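PDB 4R3U: 2-hydroxyisobutanoyl-CoA mutase large subunit from Aquincola tertiaricarbonis, which catalyses, together with its small cobalamin-binding partner subunit, the isomerization of 2-hydroxyisobutyryl-CoA and (S)-3-hydroxybutyryl-CoA. Local coordinates for residues Phe177-Asn180 / Ile185-Ala188; Tyr190-Glu195 / Leu546-Ala551; Pro352-Asn357 / Asn379-Ala384. All blocks are in the same frame, centred on the assembly; numbering follows the deposited sequence.

Interaction 1 (Phe177-Asn180 / Ile185-Ala188); sequences FTIN and ILLA. With 3KK (S-{(3R,5R,9R)-1-[(2R,3S,4R,5R)-5-(6-amino-9H-purin-9-yl)-4-hydroxy-3-(phosphonooxy)tetrahydrofuran-2-yl]-3,5,9-trihydroxy-8,8-dimethyl-3,5-dioxido-10,14-dioxo-2,4,6-trioxa-11,15-diaza-3lambda~5~,5lambda~5~-diphosphaheptadecan-17-yl} 2-hydroxy-2-methylpropanethioate), chain F.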
loop_
_atom_site.group_PDB
_atom_site.type_symbol
_atom_site.label_atom_id
_atom_site.label_comp_id
_atom_site.label_asym_id
_atom_site.label_seq_id
_atom_site.Cartn_x
_atom_site.Cartn_y
_atom_site.Cartn_z
ATOM N N PHE A 177 15.769 22.045 -5.887
ATOM C CA PHE A 177 16.997 22.092 -5.084
ATOM C C PHE A 177 16.625 22.150 -3.597
ATOM O O PHE A 177 15.950 23.093 -3.160
ATOM C CB PHE A 177 17.847 23.318 -5.454
ATOM C CG PHE A 177 18.550 23.309 -6.793
ATOM C CD1 PHE A 177 18.964 22.110 -7.379
ATOM C CD2 PHE A 177 18.847 24.505 -7.447
ATOM C CE1 PHE A 177 19.651 22.113 -8.594
ATOM C CE2 PHE A 177 19.543 24.512 -8.663
ATOM C CZ PHE A 177 19.958 23.323 -9.217
ATOM N N THR A 178 17.007 21.115 -2.824
ATOM C CA THR A 178 16.746 21.095 -1.374
ATOM C C THR A 178 17.883 21.887 -0.701
ATOM O O THR A 178 18.775 21.315 -0.063
ATOM C CB THR A 178 16.652 19.691 -0.865
ATOM O OG1 THR A 178 15.692 19.010 -1.647
ATOM C CG2 THR A 178 16.302 19.625 0.600
ATOM N N ILE A 179 17.848 23.199 -0.899
ATOM C CA ILE A 179 18.866 24.109 -0.439
ATOM C C ILE A 179 18.195 25.186 0.433
ATOM O O ILE A 179 17.068 25.578 0.160
ATOM C CB ILE A 179 19.694 24.643 -1.659
ATOM C CG1 ILE A 179 21.019 25.347 -1.227
ATOM C CG2 ILE A 179 18.844 25.497 -2.613
ATOM C CD1 ILE A 179 22.173 24.416 -0.923
ATOM N N ASN A 180 18.848 25.568 1.529
ATOM C CA ASN A 180 18.239 26.484 2.480
ATOM C C ASN A 180 18.993 27.803 2.794
ATOM O O ASN A 180 18.753 28.764 2.062
ATOM C CB ASN A 180 17.701 25.731 3.707
ATOM C CG ASN A 180 16.647 24.725 3.331
ATOM O OD1 ASN A 180 15.508 25.078 3.078
ATOM N ND2 ASN A 180 17.011 23.445 3.246
ATOM N N ILE A 185 22.405 31.567 -3.514
ATOM C CA ILE A 185 23.628 31.271 -4.274
ATOM C C ILE A 185 23.300 30.208 -5.344
ATOM O O ILE A 185 23.646 30.379 -6.505
ATOM C CB ILE A 185 24.787 30.864 -3.303
ATOM C CG1 ILE A 185 25.269 32.087 -2.509
ATOM C CG2 ILE A 185 25.947 30.165 -4.045
ATOM C CD1 ILE A 185 25.998 31.769 -1.343
ATOM N N LEU A 186 22.584 29.153 -4.956
ATOM C CA LEU A 186 22.170 28.112 -5.897
ATOM C C LEU A 186 21.168 28.590 -6.929
ATOM O O LEU A 186 21.271 28.189 -8.087
ATOM C CB LEU A 186 21.736 26.837 -5.180
ATOM C CG LEU A 186 22.852 25.834 -5.093
ATOM C CD1 LEU A 186 23.849 26.205 -4.047
ATOM C CD2 LEU A 186 22.337 24.520 -4.794
ATOM N N LEU A 187 20.264 29.517 -6.535
ATOM C CA LEU A 187 19.329 30.143 -7.461
ATOM C C LEU A 187 20.090 31.050 -8.465
ATOM O O LEU A 187 19.754 31.071 -9.654
ATOM C CB LEU A 187 18.232 30.933 -6.712
ATOM C CG LEU A 187 17.180 31.651 -7.587
ATOM C CD1 LEU A 187 16.449 30.688 -8.565
ATOM C CD2 LEU A 187 16.228 32.456 -6.742
ATOM N N ALA A 188 21.121 31.771 -7.988
ATOM C CA ALA A 188 21.965 32.616 -8.830
ATOM C C ALA A 188 22.690 31.748 -9.862
ATOM O O ALA A 188 22.774 32.140 -11.025
ATOM C CB ALA A 188 22.972 33.366 -7.982
HETATM C C4 3KK F . 16.080 17.077 3.483
HETATM C C3 3KK F . 14.985 16.382 2.681
HETATM C C2 3KK F . 14.103 15.544 3.605
HETATM O O3 3KK F . 15.621 15.525 1.748
HETATM C C1 3KK F . 14.103 17.374 1.911
HETATM O O1 3KK F . 13.724 18.440 2.400
HETATM S S1P 3KK F . 13.701 16.826 0.285
HETATM C C2P 3KK F . 12.714 18.194 -0.384
HETATM C C3P 3KK F . 12.524 18.019 -1.870
HETATM N N4P 3KK F . 11.649 19.085 -2.339
HETATM C C5P 3KK F . 10.924 18.973 -3.455
HETATM O O5P 3KK F . 10.931 17.985 -4.197
HETATM C C6P 3KK F . 10.066 20.211 -3.737
HETATM C C7P 3KK F . 9.349 20.125 -5.076
HETATM N N8P 3KK F . 8.466 21.284 -5.253
HETATM C C9P 3KK F . 7.878 21.534 -6.433
HETATM O O9P 3KK F . 8.064 20.832 -7.429
HETATM C CAP 3KK F . 7.030 22.837 -6.513
HETATM O OAP 3KK F . 7.615 23.912 -5.746
HETATM C CBP 3KK F . 5.483 22.676 -6.325
HETATM C CDP 3KK F . 4.776 23.998 -6.663
HETATM C CEP 3KK F . 5.124 22.308 -4.882
HETATM C CCP 3KK F . 4.910 21.613 -7.286
HETATM O O6A 3KK F . 5.339 21.924 -8.624
HETATM P P2A 3KK F . 5.322 20.909 -9.838
HETATM O O4A 3KK F . 5.825 19.599 -9.399
HETATM O O5A 3KK F . 5.986 21.580 -10.981
HETATM O O3A 3KK F . 3.722 20.766 -10.079
HETATM P P1A 3KK F . 2.685 21.920 -10.618
HETATM O O1A 3KK F . 3.237 23.294 -10.484
HETATM O O2A 3KK F . 1.372 21.632 -10.017
HETATM O O5B 3KK F . 2.646 21.437 -12.173
HETATM C C5B 3KK F . 3.534 21.948 -13.193
HETATM C C4B 3KK F . 2.724 22.665 -14.288
HETATM O O4B 3KK F . 1.572 21.877 -14.718
HETATM C C3B 3KK F . 2.177 23.997 -13.785
HETATM O O3B 3KK F . 2.237 24.947 -14.876
HETATM P P3B 3KK F . 3.242 26.211 -14.899
HETATM O O8A 3KK F . 2.830 26.969 -13.696
HETATM O O7A 3KK F . 4.576 25.577 -14.848
HETATM O O9A 3KK F . 2.906 26.841 -16.199
HETATM C C2B 3KK F . 0.738 23.674 -13.426
HETATM O O2B 3KK F . -0.106 24.830 -13.499
HETATM C C1B 3KK F . 0.373 22.643 -14.475
HETATM N N9A 3KK F . -0.703 21.716 -14.014
HETATM C C8A 3KK F . -0.677 20.833 -13.017
HETATM N N7A 3KK F . -1.861 20.230 -12.964
HETATM C C5A 3KK F . -2.625 20.718 -13.948
HETATM C C4A 3KK F . -1.895 21.642 -14.605
HETATM N N3A 3KK F . -2.403 22.320 -15.667
HETATM C C2A 3KK F . -3.716 22.057 -16.120
HETATM N N1A 3KK F . -4.446 21.072 -15.399
HETATM C C6A 3KK F . -3.891 20.451 -14.337
HETATM N N6A 3KK F . -4.567 19.529 -13.649
#

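Interaction 2 (Tyr190-Glu195 / Leu546-Ala551); sequences YVALGE and LVKAGA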
loop_
_atom_site.group_PDB
_atom_site.type_symbol
_atom_site.label_atom_id
_atom_site.label_comp_id
_atom_site.label_asym_id
_atom_site.label_seq_id
_atom_site.Cartn_x
_atom_site.Cartn_y
_atom_site.Cartn_z
ATOM N N TYR A 190 21.673 28.729 -10.932
ATOM C CA TYR A 190 20.667 28.194 -11.830
ATOM C C TYR A 190 20.355 29.190 -12.947
ATOM O O TYR A 190 20.324 28.805 -14.127
ATOM C CB TYR A 190 19.400 27.791 -11.057
ATOM C CG TYR A 190 18.488 26.854 -11.825
ATOM C CD1 TYR A 190 18.807 25.501 -11.980
ATOM C CD2 TYR A 190 17.284 27.303 -12.358
ATOM C CE1 TYR A 190 17.950 24.624 -12.658
ATOM C CE2 TYR A 190 16.424 26.439 -13.046
ATOM C CZ TYR A 190 16.759 25.100 -13.194
ATOM O OH TYR A 190 15.897 24.254 -13.862
ATOM N N VAL A 191 20.167 30.485 -12.564
ATOM C CA VAL A 191 19.881 31.589 -13.477
ATOM C C VAL A 191 21.052 31.780 -14.437
ATOM O O VAL A 191 20.836 31.813 -15.650
ATOM C CB VAL A 191 19.453 32.889 -12.731
ATOM C CG1 VAL A 191 19.396 34.102 -13.673
ATOM C CG2 VAL A 191 18.111 32.689 -12.041
ATOM N N ALA A 192 22.289 31.845 -13.901
ATOM C CA ALA A 192 23.527 31.956 -14.674
ATOM C C ALA A 192 23.650 30.802 -15.679
ATOM O O ALA A 192 24.006 31.055 -16.831
ATOM C CB ALA A 192 24.725 31.965 -13.737
ATOM N N LEU A 193 23.304 29.557 -15.268
ATOM C CA LEU A 193 23.327 28.363 -16.131
ATOM C C LEU A 193 22.302 28.473 -17.291
ATOM O O LEU A 193 22.648 28.193 -18.435
ATOM C CB LEU A 193 23.106 27.067 -15.306
ATOM C CG LEU A 193 23.074 25.728 -16.080
ATOM C CD1 LEU A 193 24.404 25.409 -16.740
ATOM C CD2 LEU A 193 22.706 24.593 -15.181
ATOM N N GLY A 194 21.080 28.892 -16.963
ATOM C CA GLY A 194 19.989 29.091 -17.908
ATOM C C GLY A 194 20.335 30.105 -18.964
ATOM O O GLY A 194 20.062 29.876 -20.143
ATOM N N GLU A 195 21.003 31.207 -18.551
ATOM C CA GLU A 195 21.471 32.265 -19.446
ATOM C C GLU A 195 22.556 31.728 -20.387
ATOM O O GLU A 195 22.451 31.905 -21.608
ATOM C CB GLU A 195 21.965 33.488 -18.647
ATOM C CG GLU A 195 20.829 34.352 -18.110
ATOM C CD GLU A 195 21.179 35.485 -17.157
ATOM O OE1 GLU A 195 20.445 36.501 -17.157
ATOM O OE2 GLU A 195 22.144 35.341 -16.373
ATOM N N LEU A 546 28.506 37.315 -9.617
ATOM C CA LEU A 546 29.553 36.679 -8.829
ATOM C C LEU A 546 29.808 35.225 -9.232
ATOM O O LEU A 546 30.938 34.892 -9.597
ATOM C CB LEU A 546 29.231 36.775 -7.332
ATOM C CG LEU A 546 29.675 38.063 -6.626
ATOM C CD1 LEU A 546 28.915 38.245 -5.323
ATOM C CD2 LEU A 546 31.190 38.074 -6.396
ATOM N N VAL A 547 28.778 34.365 -9.157
ATOM C CA VAL A 547 28.843 32.940 -9.563
ATOM C C VAL A 547 29.379 32.770 -11.015
ATOM O O VAL A 547 30.250 31.916 -11.254
ATOM C CB VAL A 547 27.541 32.134 -9.278
ATOM C CG1 VAL A 547 27.158 32.221 -7.802
ATOM C CG2 VAL A 547 26.378 32.560 -10.169
ATOM N N LYS A 548 28.922 33.663 -11.944
ATOM C CA LYS A 548 29.350 33.731 -13.344
ATOM C C LYS A 548 30.842 34.004 -13.404
ATOM O O LYS A 548 31.557 33.354 -14.178
ATOM C CB LYS A 548 28.604 34.850 -14.098
ATOM C CG LYS A 548 27.297 34.409 -14.714
ATOM C CD LYS A 548 26.452 35.580 -15.148
ATOM C CE LYS A 548 25.399 35.174 -16.156
ATOM N NZ LYS A 548 24.638 36.355 -16.665
ATOM N N ALA A 549 31.312 34.966 -12.571
ATOM C CA ALA A 549 32.699 35.408 -12.532
ATOM C C ALA A 549 33.691 34.370 -11.956
ATOM O O ALA A 549 34.909 34.550 -12.065
ATOM C CB ALA A 549 32.790 36.742 -11.801
ATOM N N GLY A 550 33.162 33.299 -11.387
ATOM C CA GLY A 550 33.950 32.223 -10.799
ATOM C C GLY A 550 34.002 32.209 -9.279
ATOM O O GLY A 550 34.835 31.504 -8.699
ATOM N N ALA A 551 33.103 32.979 -8.615
ATOM C CA ALA A 551 33.026 33.005 -7.152
ATOM C C ALA A 551 32.456 31.680 -6.659
ATOM O O ALA A 551 31.583 31.071 -7.304
ATOM C CB ALA A 551 32.126 34.144 -6.686
#

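Interaction 3 (Pro352-Asn357 / Asn379-Ala384); sequences PQYMVN and NGYDEA. With 5AD (5'-deoxyadenosine), chain G.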
loop_
_atom_site.group_PDB
_atom_site.type_symbol
_atom_site.label_atom_id
_atom_site.label_comp_id
_atom_site.label_asym_id
_atom_site.label_seq_id
_atom_site.Cartn_x
_atom_site.Cartn_y
_atom_site.Cartn_z
ATOM N N PRO A 352 14.883 -2.960 11.191
ATOM C CA PRO A 352 14.434 -4.365 11.165
ATOM C C PRO A 352 13.311 -4.564 10.146
ATOM O O PRO A 352 12.478 -3.655 9.949
ATOM C CB PRO A 352 13.929 -4.608 12.592
ATOM C CG PRO A 352 13.622 -3.298 13.134
ATOM C CD PRO A 352 14.557 -2.327 12.493
ATOM N N GLN A 353 13.314 -5.723 9.452
ATOM C CA GLN A 353 12.287 -6.094 8.473
ATOM C C GLN A 353 12.044 -4.987 7.444
ATOM O O GLN A 353 10.888 -4.726 7.062
ATOM C CB GLN A 353 10.982 -6.479 9.200
ATOM C CG GLN A 353 11.142 -7.627 10.184
ATOM C CD GLN A 353 9.805 -8.084 10.672
ATOM O OE1 GLN A 353 9.545 -8.119 11.882
ATOM N NE2 GLN A 353 8.967 -8.516 9.730
ATOM N N TYR A 354 13.141 -4.328 7.004
ATOM C CA TYR A 354 13.111 -3.193 6.073
ATOM C C TYR A 354 12.169 -3.303 4.873
ATOM O O TYR A 354 11.613 -2.272 4.507
ATOM C CB TYR A 354 14.523 -2.696 5.670
ATOM C CG TYR A 354 15.234 -3.598 4.683
ATOM C CD1 TYR A 354 15.979 -4.684 5.118
ATOM C CD2 TYR A 354 15.123 -3.389 3.304
ATOM C CE1 TYR A 354 16.551 -5.579 4.215
ATOM C CE2 TYR A 354 15.703 -4.268 2.386
ATOM C CZ TYR A 354 16.415 -5.367 2.850
ATOM O OH TYR A 354 17.033 -6.231 1.981
ATOM N N MET A 355 11.976 -4.511 4.244
ATOM C CA MET A 355 11.074 -4.613 3.062
ATOM C C MET A 355 9.622 -4.269 3.350
ATOM O O MET A 355 8.880 -3.906 2.452
ATOM C CB MET A 355 11.180 -5.938 2.300
ATOM C CG MET A 355 12.351 -6.035 1.349
ATOM S SD MET A 355 12.659 -4.697 0.164
ATOM C CE MET A 355 11.333 -4.913 -1.028
ATOM N N VAL A 356 9.246 -4.328 4.594
ATOM C CA VAL A 356 7.915 -3.981 5.090
ATOM C C VAL A 356 7.631 -2.463 4.896
ATOM O O VAL A 356 6.477 -2.067 4.764
ATOM C CB VAL A 356 7.792 -4.515 6.544
ATOM C CG1 VAL A 356 7.758 -3.414 7.587
ATOM C CG2 VAL A 356 6.629 -5.439 6.674
ATOM N N ASN A 357 8.714 -1.645 4.763
ATOM C CA ASN A 357 8.646 -0.214 4.455
ATOM C C ASN A 357 7.900 0.043 3.146
ATOM O O ASN A 357 7.264 1.077 3.025
ATOM C CB ASN A 357 10.055 0.404 4.380
ATOM C CG ASN A 357 10.728 0.409 5.708
ATOM O OD1 ASN A 357 10.060 0.367 6.726
ATOM N ND2 ASN A 357 12.055 0.377 5.723
ATOM N N ASN A 379 9.679 7.317 -0.207
ATOM C CA ASN A 379 10.955 6.881 0.342
ATOM C C ASN A 379 11.317 5.477 -0.109
ATOM O O ASN A 379 10.431 4.749 -0.566
ATOM C CB ASN A 379 10.968 6.981 1.871
ATOM C CG ASN A 379 10.694 8.352 2.384
ATOM O OD1 ASN A 379 11.106 9.355 1.799
ATOM N ND2 ASN A 379 9.941 8.420 3.475
ATOM N N GLY A 380 12.613 5.142 -0.014
ATOM C CA GLY A 380 13.151 3.829 -0.330
ATOM C C GLY A 380 12.991 2.926 0.886
ATOM O O GLY A 380 12.930 3.419 2.027
ATOM N N TYR A 381 12.933 1.572 0.648
ATOM C CA TYR A 381 12.809 0.586 1.710
ATOM C C TYR A 381 14.052 0.574 2.602
ATOM O O TYR A 381 13.982 0.111 3.745
ATOM C CB TYR A 381 12.468 -0.817 1.164
ATOM C CG TYR A 381 13.353 -1.262 0.017
ATOM C CD1 TYR A 381 14.709 -1.549 0.218
ATOM C CD2 TYR A 381 12.830 -1.457 -1.256
ATOM C CE1 TYR A 381 15.522 -1.986 -0.836
ATOM C CE2 TYR A 381 13.635 -1.892 -2.316
ATOM C CZ TYR A 381 14.975 -2.161 -2.102
ATOM O OH TYR A 381 15.752 -2.608 -3.155
ATOM N N ASP A 382 15.166 1.143 2.102
ATOM C CA ASP A 382 16.460 1.253 2.775
ATOM C C ASP A 382 16.648 2.573 3.577
ATOM O O ASP A 382 17.771 2.901 3.983
ATOM C CB ASP A 382 17.612 1.012 1.770
ATOM C CG ASP A 382 17.716 1.870 0.496
ATOM O OD1 ASP A 382 16.870 2.779 0.304
ATOM O OD2 ASP A 382 18.653 1.635 -0.300
ATOM N N GLU A 383 15.543 3.284 3.854
ATOM C CA GLU A 383 15.531 4.561 4.568
ATOM C C GLU A 383 16.323 4.588 5.881
ATOM O O GLU A 383 17.068 5.530 6.121
ATOM C CB GLU A 383 14.078 5.037 4.776
ATOM C CG GLU A 383 13.932 6.412 5.414
ATOM C CD GLU A 383 14.414 7.633 4.660
ATOM O OE1 GLU A 383 14.806 8.598 5.350
ATOM O OE2 GLU A 383 14.351 7.663 3.409
ATOM N N ALA A 384 16.179 3.555 6.726
ATOM C CA ALA A 384 16.851 3.537 8.022
ATOM C C ALA A 384 18.338 3.127 7.987
ATOM O O ALA A 384 19.023 3.204 9.008
ATOM C CB ALA A 384 16.059 2.696 9.001
HETATM N N1 5AD G . 19.384 10.630 -2.007
HETATM C C2 5AD G . 18.050 10.262 -1.833
HETATM N N3 5AD G . 17.396 10.607 -0.623
HETATM C C4 5AD G . 18.049 11.356 0.291
HETATM N N9 5AD G . 17.699 11.819 1.493
HETATM C C8 5AD G . 18.700 12.583 1.938
HETATM N N7 5AD G . 19.705 12.535 1.079
HETATM C C5 5AD G . 19.303 11.791 0.042
HETATM C C6 5AD G . 19.935 11.438 -1.088
HETATM N N6 5AD G . 21.182 11.865 -1.197
HETATM C "C1'" 5AD G . 16.382 11.874 2.151
HETATM C "C2'" 5AD G . 15.818 10.576 2.613
HETATM C "C3'" 5AD G . 15.037 11.004 3.844
HETATM C "C4'" 5AD G . 15.256 12.511 3.991
HETATM C "C5'" 5AD G . 15.515 12.854 5.453
HETATM O "O4'" 5AD G . 16.477 12.700 3.322
HETATM O "O2'" 5AD G . 14.892 10.100 1.627
HETATM O "O3'" 5AD G . 13.645 10.689 3.654
HETATM O O HOH W 1 9.751 2.591 1.764
#

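Interaction 1 (Phe177-Asn180 / Ile185-Ala188)
I179, just past the end of strand 175-178, and L186, in the first turns of helix 183-196, bring the two backbones to within 7.5 Å, CA to CA. No hydrogen bond joins the segments; the contact is mostly one of apolar side chains. I179 carries its CG1 branch anti to the backbone N (chi1 -166°), which sends CG1 and CD1 to the isobutyl end of L186. There I179 CD1 lies 3.9 Å from L186 CD2 and 4.0 Å from L186 CD1, while the other branch, I179 CG2, rests 4.1 Å from L186 CB. The two branched chains cross obliquely, so both methyls of the leucine are engaged. The F177 ring adds a looser contact: CD2 is 4.4 Å from L186 CB, and CE2 lies 4.1 Å from the carbonyl oxygen of L186. Between F177 and I179 the chain makes an inverse gamma turn centred on T178, closed by a weak bond from I179 N to F177 O. T178 points away from the helix and into the substrate pocket. Its OG1 is 3.3 Å from C3P of the bound acyl-CoA (3KK), its CG2 is 3.4 Å from the thioester oxygen O1, and D128, inferred to matter for stereospecificity, hydrogen-bonds OG1. The contact thus backs a substrate-lining strand end with apolar side chains. It joins strand and helix of the beta-alpha-beta unit that runs on to strand 206-208 in the TIM barrel; M161 of helix 158-164 touches both F177 and L186, and M553 of helix 553-564 packs on L186 from the C-terminal helices.

Interaction 2 (Tyr190-Glu195 / Leu546-Ala551)
K548 NZ and E195 OE2 form a hydrogen-bonded salt bridge 2.7 Å long, linking helix 183-196 to helix 540-549. The ammonium group does not lie in the carboxylate plane but meets OE2 from above it, 52° out of plane. Both chains are extended beyond CG and cross at about a right angle; the lysine, with CG anti to its carbonyl carbon (chi1 -88°), reaches over A192 to get there. K548 CE is 3.3 Å from E195 OE2 and 4.0 Å from A192 CA. E545, one turn back on the lysine's own helix, is a second but long and weak ionic partner of NZ. Replacing E195 with an alanine would probably leave the K548 ammonium without its close counter-charge and free its extended chain to swing off A192. Beneath the bridge A192 CB packs 3.7 Å from K548 CG and 4.0 Å from V547 CG2, and the small residue lets the backbones approach to 6.2 Å between the CA atoms of A192 and K548. G550 then ends the second helix in a Schellman motif. The chemistry is that of a helix pair with an apolar floor and an ionic rim: the charges meet toward solvent, while the methyl contacts lie inside.

Interaction 3 (Pro352-Asn357 / Asn379-Ala384)
Y381 lies beside Y354 and M355, its side chain pointing the same way as theirs. Its CB is 3.7 Å from the backbone O of Y354 and 4.0 Å from M355 SD. With CG between the backbone N and the carbonyl carbon (chi1 49°), the ring stands against the 352-357 segment. CG and CD2 lie under the sulfur of M355, which sits over one face, 3.5 Å from the ring centroid and 15° off the normal: a Met-aromatic contact. CD1 comes to the edge of the Y354 ring, 3.6 Å from Y354 CD2, the two planes inclined at 45°. Farther out, Y381 CE1 is 4.0 Å from Y354 CE2. Toward the tip, Y381 CZ is still within 4.1 Å of M355 SD. The carbonyl of Y381 is held as well: N357 ND2 donates to its O at 2.8 Å, the oxygen lying nearly in the amide plane of N357. Y381 is the second residue of a type I turn from G380 to E383, and E383 OE2 accepts a hydrogen bond from O2' of 5'-deoxyadenosine, while its backbone O bonds cobalamin. M395 of a second large subunit packs on M355. An aromatic and sulfur face, plus one hydrogen bond from the N357 amide, thus ties the cofactor-binding turn to the neighbouring loop.

From the N terminus, interaction 1 comes first, closing the short connection from strand 175-178 into helix 183-196. Further along that helix, interaction 2 opens, and it closes only at 546-551, some 350 residues later, bringing the C-terminal helices back against the outside of the barrel. Interaction 3 is nested in that long loop; it joins the loops following strands 340-344 and 375-377. Interactions 1 and 2 share helix 183-196 and touch, the F177 ring meeting Y190 and V547 packing on A188 O. Interaction 3 stands apart, its centre about 29 Å from that of interaction 1 and 39 Å from that of interaction 2, beside the cobalamin and 5'-deoxyadenosine.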